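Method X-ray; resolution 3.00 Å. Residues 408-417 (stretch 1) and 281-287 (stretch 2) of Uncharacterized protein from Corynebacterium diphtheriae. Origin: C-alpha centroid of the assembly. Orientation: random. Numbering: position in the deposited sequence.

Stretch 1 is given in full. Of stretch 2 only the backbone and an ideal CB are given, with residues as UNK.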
# COMPACT_ATOMS: atom_id res chain seq x y z
N GLY A 408 -7.77 -4.78 -23.93
CA GLY A 408 -8.30 -4.60 -25.27
C GLY A 408 -8.71 -3.15 -25.51
O GLY A 408 -8.26 -2.24 -24.81
N ARG A 409 -9.56 -2.93 -26.50
CA ARG A 409 -10.00 -1.57 -26.79
C ARG A 409 -10.81 -0.99 -25.64
O ARG A 409 -11.59 -1.70 -24.99
CB ARG A 409 -10.83 -1.52 -28.08
CG ARG A 409 -10.01 -1.44 -29.35
CD ARG A 409 -10.88 -1.36 -30.58
NE ARG A 409 -10.08 -1.08 -31.75
CZ ARG A 409 -9.59 0.13 -32.04
NH1 ARG A 409 -9.85 1.16 -31.24
NH2 ARG A 409 -8.83 0.30 -33.13
N PRO A 410 -10.64 0.31 -25.37
CA PRO A 410 -11.40 0.92 -24.28
C PRO A 410 -12.86 1.09 -24.70
O PRO A 410 -13.18 1.13 -25.89
CB PRO A 410 -10.68 2.25 -24.07
CG PRO A 410 -10.20 2.60 -25.44
CD PRO A 410 -9.71 1.28 -25.99
N VAL A 411 -13.74 1.17 -23.71
CA VAL A 411 -15.16 1.37 -23.97
C VAL A 411 -15.47 2.87 -23.86
O VAL A 411 -15.55 3.43 -22.77
CB VAL A 411 -16.04 0.53 -22.97
CG1 VAL A 411 -15.64 0.83 -21.54
CG2 VAL A 411 -17.52 0.84 -23.18
N LEU A 412 -15.62 3.51 -25.02
CA LEU A 412 -15.88 4.94 -25.12
C LEU A 412 -16.88 5.51 -24.11
O LEU A 412 -16.52 6.39 -23.31
CB LEU A 412 -16.34 5.31 -26.54
CG LEU A 412 -15.33 5.23 -27.68
CD1 LEU A 412 -14.15 6.13 -27.35
CD2 LEU A 412 -14.87 3.79 -27.89
N PRO A 413 -18.14 5.04 -24.12
CA PRO A 413 -19.10 5.59 -23.16
C PRO A 413 -18.54 5.70 -21.74
O PRO A 413 -18.67 6.75 -21.09
CB PRO A 413 -20.29 4.64 -23.28
CG PRO A 413 -19.71 3.39 -23.81
CD PRO A 413 -18.71 3.87 -24.82
N VAL A 414 -17.91 4.64 -21.25
CA VAL A 414 -17.34 4.68 -19.91
C VAL A 414 -16.26 5.75 -19.79
O VAL A 414 -16.17 6.44 -18.78
CB VAL A 414 -16.76 3.31 -19.54
CG1 VAL A 414 -15.89 3.44 -18.29
CG2 VAL A 414 -17.89 2.32 -19.31
N LEU A 415 -15.43 5.88 -20.82
CA LEU A 415 -14.36 6.88 -20.81
C LEU A 415 -14.90 8.26 -20.59
O LEU A 415 -14.37 9.02 -19.79
CB LEU A 415 -13.61 6.87 -22.13
CG LEU A 415 -12.58 5.75 -22.30
CD1 LEU A 415 -12.10 5.76 -23.72
CD2 LEU A 415 -11.43 5.95 -21.32
N GLU A 416 -15.96 8.59 -21.33
CA GLU A 416 -16.60 9.90 -21.23
C GLU A 416 -17.37 10.05 -19.93
O GLU A 416 -17.41 11.14 -19.35
CB GLU A 416 -17.52 10.12 -22.44
CG GLU A 416 -18.22 8.86 -22.94
CD GLU A 416 -19.03 9.09 -24.22
OE1 GLU A 416 -20.14 9.67 -24.13
OE2 GLU A 416 -18.54 8.69 -25.30
N LEU A 417 -17.97 8.96 -19.45
CA LEU A 417 -18.70 9.03 -18.19
C LEU A 417 -17.71 9.49 -17.13
O LEU A 417 -18.01 10.37 -16.34
CB LEU A 417 -19.26 7.65 -17.82
CG LEU A 417 -19.92 7.45 -16.44
CD1 LEU A 417 -18.87 7.34 -15.37
CD2 LEU A 417 -20.87 8.58 -16.15
N UNK A 281 -0.97 -1.88 -28.38
CA UNK A 281 -1.36 -0.46 -28.33
C UNK A 281 -2.00 0.09 -29.62
O UNK A 281 -1.30 0.45 -30.57
CB UNK A 281 -0.12 0.38 -28.00
N UNK A 282 -3.32 0.17 -29.63
CA UNK A 282 -4.06 0.65 -30.79
C UNK A 282 -4.62 2.07 -30.64
O UNK A 282 -4.68 2.62 -29.54
CB UNK A 282 -5.21 -0.31 -31.08
N UNK A 283 -5.04 2.66 -31.75
CA UNK A 283 -5.54 4.03 -31.74
C UNK A 283 -7.06 4.16 -31.63
O UNK A 283 -7.81 3.55 -32.39
CB UNK A 283 -5.07 4.74 -33.01
N UNK A 284 -7.50 4.98 -30.67
CA UNK A 284 -8.92 5.26 -30.43
C UNK A 284 -9.25 6.70 -30.87
O UNK A 284 -8.42 7.61 -30.75
CB UNK A 284 -9.27 5.06 -28.95
N UNK A 285 -10.46 6.91 -31.36
CA UNK A 285 -10.87 8.23 -31.82
C UNK A 285 -12.06 8.78 -31.03
O UNK A 285 -13.06 8.10 -30.82
CB UNK A 285 -11.22 8.17 -33.31
N UNK A 286 -11.93 10.03 -30.60
CA UNK A 286 -12.99 10.70 -29.85
C UNK A 286 -13.11 12.12 -30.38
O UNK A 286 -12.25 12.96 -30.11
CB UNK A 286 -12.71 10.69 -28.35
N UNK A 287 -14.18 12.39 -31.12
CA UNK A 287 -14.35 13.72 -31.68
C UNK A 287 -13.19 14.00 -32.61
O UNK A 287 -12.58 15.07 -32.58
CB UNK A 287 -14.44 14.78 -30.58

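Stretch 1 enters as a loop, 408-411, and turns into a helix at L412, with V411 at the N-cap position. Stretch 2 carries a strand, 282-286, that runs past the loop and the start of the helix. The two axes come within 10.8 Å at an angle of 61°. No backbone-to-backbone hydrogen bond joins the stretches; side chains of stretch 1 reach the strand's side chains and carbonyls.

Position 281 lies before the strand. Its phi/psi of 72/99 is uncommon for a residue with a side chain; the positive phi suits glycine or asparagine. Nothing of stretch 1 is within 5.5 Å of the ideal CB. The deposited residue is N281, which makes no contact here.

Position 282 has its CA-to-CB bond directed toward stretch 1. The ideal CB is 4.2 Å from R409 NH2. A polar or acidic side chain of modest length would suit the arginine, and a small apolar one could also lie against it. The deposited residue is N282. Its CB sits over one face of the R409 guanidinium, so the contact is partly one of packing. The orientation of its amide is uncertain.

Position 283 points its CB away from stretch 1, into space that stretch 1 leaves empty. Strand angles of -95/129 would suit a beta-branched residue, but many others would fit. The carbonyl O of 283 lies at the edge of the R409 guanidinium and accepts two weak hydrogen bonds, 3.3 Å from R409 NH1 and 3.5 Å from R409 NH2. Any residue could supply it. The deposited residue is T283, whose CA-to-CB bond turns away from stretch 1.

Position 284 directs its CB sideways, yet the ideal CB is 4.4 Å from P410 CG, 4.6 Å from R409 NH1 and 5.3 Å from L412 CD1. The proline ring and the leucine methyl offer an apolar surface. Valine, isoleucine or leucine would suit it, and the strand angles favour beta-branching. The deposited residue is V284. Its CG1 packs 3.6 Å from P410 CG.

Position 285 points away again, with nothing of stretch 1 near its CB. Many residues would fit, polar or apolar, with beta-branched ones suited to the strand angles of -119/132. The carbonyl O of 285 is 4.1 Å from L412 CD1. The deposited residue is V285.

Position 286 faces stretch 1, with the ideal CB 4.9 Å from L412 CD1. To one side of the leucine, about 6.9 Å from the ideal CB of 286, is OE2 of E416. An apolar side chain would pack on L412, while a long basic one could cover the leucine and reach toward the acid. The deposited residue is E286. Its CG lies 3.6 Å from L412 CD1, a contact made by the aliphatic part of the chain. Its OE2 is 3.7 Å from E416 OE2, a close approach of like charges. The side chain is poorly ordered, so this distance is approximate.

Position 287 follows the strand, out of reach of stretch 1. Its positive phi, 61/45, favours glycine, though asparagine would be plausible. The deposited residue is G287.

Stretch 2 281-287: NNTVVEG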
# COMPACT_ATOMS: atom_id res chain seq x y z
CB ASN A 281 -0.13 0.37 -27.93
CG ASN A 281 -0.16 1.79 -28.46
OD1 ASN A 281 -1.20 2.45 -28.44
ND2 ASN A 281 0.99 2.28 -28.91
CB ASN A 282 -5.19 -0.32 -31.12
CG ASN A 282 -5.88 -0.84 -29.89
OD1 ASN A 282 -6.19 -0.08 -28.98
ND2 ASN A 282 -6.11 -2.15 -29.84
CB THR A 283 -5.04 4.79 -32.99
OG1 THR A 283 -5.76 4.34 -34.14
CG2 THR A 283 -3.55 4.52 -33.22
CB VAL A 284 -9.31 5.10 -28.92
CG1 VAL A 284 -8.51 3.97 -28.29
CG2 VAL A 284 -9.11 6.40 -28.17
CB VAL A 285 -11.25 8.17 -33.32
CG1 VAL A 285 -11.58 9.56 -33.82
CG2 VAL A 285 -10.12 7.57 -34.11
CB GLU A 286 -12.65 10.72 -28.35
CG GLU A 286 -13.27 9.58 -27.52
CD GLU A 286 -14.75 9.81 -27.21
OE1 GLU A 286 -15.56 9.96 -28.15
OE2 GLU A 286 -15.11 9.86 -26.00
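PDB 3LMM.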